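Local coordinates for protein putative oxidoreductase with NAD(P)-binding Rossmann-fold domain (Clostridium difficile, PDB 3UUW) that probably acts as a nucleotide-dependent oxidoreductase of the Gfo/Idh/MocA family, binding NAD(P) through its Rossmann-fold domain, at residues K97-T102 against L120-N125. Numbering follows the deposited sequence.
Sequences KPLAST and LMVGFN
Lys-97 and Leu-99 pack against Val-122, Lys-97 also meeting Phe-124 and Leu-99 also meeting Leu-120, in the Rossmann fold, where the loop after strand 92-95 passes the outermost strand of the parallel sheet, 120-122. Helix 103-116 connects the two, completing a beta-alpha-beta crossover. The Lys-Pro pair, with a cis peptide before Pro-98, is a sequence hallmark of the Gfo/Idh/MocA family, in which this lysine is usually an active-site residue; that role is only inferred here.

Followed outward, the Lys-97 side chain begins with CB 3.6 Å from Val-122 CG1 and 3.7 Å from Phe-124 CE1. A chi1 of 49° sets Lys-97 CG between the backbone N and the carbonyl carbon, still 3.9 Å from Phe-124 CE1, and the two side chains cross at about a right angle. Beyond CG the chain bends at chi2 and chi3, taking CD and CE away from strand 120-122 and delivering NZ to a salt bridge with Asp-166 on helix 160-179. Lysine suits both tasks: its first methylenes pack as hydrocarbon, for which the Phe-124 ring offers a broad apolar surface, while NZ reaches Asp-166.

Branched Val-122 serves two neighbours, turning CG2 to Leu-99 CB at 3.7 Å. Leu-99 and Leu-120, whose forked ends suit a buried meeting of methyls, then touch tip to tip, Leu-99 CD1 lying 3.8 Å from Leu-120 CD2; Ile-110 and Leu-109 extend this apolar layer onto helix 103-116. Gly-123, centre of an inverse gamma turn, takes part through its backbone: one water accepts from Lys-97 N at 3.0 Å and donates to Gly-123 O at 2.7 Å.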
# COMPACT_ATOMS: atom_id res chain seq x y z
N LYS A 97 -16.81 0.95 28.77
CA LYS A 97 -15.68 1.16 29.65
C LYS A 97 -15.58 2.62 30.06
O LYS A 97 -16.08 3.50 29.34
CB LYS A 97 -14.37 0.66 29.00
CG LYS A 97 -14.03 1.08 27.55
CD LYS A 97 -13.68 2.56 27.40
CE LYS A 97 -14.81 3.34 26.78
NZ LYS A 97 -14.57 4.79 26.78
N PRO A 98 -15.03 2.90 31.24
CA PRO A 98 -14.62 1.95 32.27
C PRO A 98 -15.85 1.58 33.12
O PRO A 98 -16.88 2.26 33.05
CB PRO A 98 -13.63 2.76 33.09
CG PRO A 98 -14.19 4.12 33.06
CD PRO A 98 -14.77 4.29 31.67
N LEU A 99 -15.75 0.53 33.91
CA LEU A 99 -16.87 0.06 34.73
C LEU A 99 -17.43 1.21 35.58
O LEU A 99 -18.61 1.55 35.48
CB LEU A 99 -16.39 -1.07 35.62
CG LEU A 99 -17.40 -1.69 36.59
CD1 LEU A 99 -18.74 -1.96 35.89
CD2 LEU A 99 -16.85 -2.98 37.20
N ALA A 100 -16.58 1.82 36.39
CA ALA A 100 -16.98 2.96 37.20
C ALA A 100 -15.86 4.01 37.26
O ALA A 100 -14.75 3.79 36.77
CB ALA A 100 -17.39 2.48 38.60
N SER A 101 -16.14 5.17 37.85
CA SER A 101 -15.14 6.22 37.92
C SER A 101 -13.83 5.78 38.60
O SER A 101 -12.73 6.25 38.26
CB SER A 101 -15.73 7.43 38.65
OG SER A 101 -16.86 7.92 37.94
N THR A 102 -13.95 4.92 39.60
CA THR A 102 -12.79 4.39 40.31
C THR A 102 -12.81 2.86 40.32
O THR A 102 -13.85 2.26 40.19
CB THR A 102 -12.72 4.87 41.79
OG1 THR A 102 -13.71 4.19 42.58
CG2 THR A 102 -12.90 6.39 41.91
N LEU A 120 -22.04 -8.79 34.90
CA LEU A 120 -21.69 -7.37 34.77
C LEU A 120 -20.51 -7.39 33.83
O LEU A 120 -19.43 -7.85 34.22
CB LEU A 120 -21.32 -6.78 36.14
CG LEU A 120 -20.82 -5.33 36.16
CD1 LEU A 120 -21.82 -4.39 35.54
CD2 LEU A 120 -20.47 -4.92 37.62
N MET A 121 -20.72 -6.95 32.59
CA MET A 121 -19.69 -7.00 31.55
C MET A 121 -19.33 -5.59 31.08
O MET A 121 -20.22 -4.76 30.84
CB MET A 121 -20.22 -7.77 30.35
CG MET A 121 -19.19 -8.09 29.29
SD MET A 121 -19.98 -8.98 27.93
CE MET A 121 -18.52 -9.40 26.96
N VAL A 122 -18.03 -5.35 30.90
CA VAL A 122 -17.52 -4.08 30.39
C VAL A 122 -17.19 -4.25 28.91
O VAL A 122 -16.60 -5.26 28.49
CB VAL A 122 -16.30 -3.58 31.19
CG1 VAL A 122 -15.70 -2.35 30.55
CG2 VAL A 122 -16.74 -3.32 32.68
N GLY A 123 -17.55 -3.23 28.13
CA GLY A 123 -17.47 -3.26 26.68
C GLY A 123 -16.12 -3.05 26.06
O GLY A 123 -15.88 -2.05 25.33
N PHE A 124 -15.21 -3.99 26.31
CA PHE A 124 -13.90 -3.94 25.67
C PHE A 124 -14.03 -4.62 24.32
O PHE A 124 -13.64 -5.77 24.13
CB PHE A 124 -12.81 -4.56 26.56
CG PHE A 124 -12.47 -3.73 27.76
CD1 PHE A 124 -11.88 -2.48 27.61
CD2 PHE A 124 -12.71 -4.20 29.04
CE1 PHE A 124 -11.59 -1.72 28.69
CE2 PHE A 124 -12.41 -3.43 30.12
CZ PHE A 124 -11.84 -2.20 29.95
N ASN A 125 -14.61 -3.89 23.36
CA ASN A 125 -14.91 -4.45 22.05
C ASN A 125 -13.71 -5.04 21.30
O ASN A 125 -13.86 -5.98 20.53
CB ASN A 125 -15.64 -3.44 21.16
CG ASN A 125 -14.86 -2.18 20.99
OD1 ASN A 125 -14.71 -1.41 21.95
ND2 ASN A 125 -14.30 -1.97 19.79
O HOH W 1 -16.88 0.45 25.82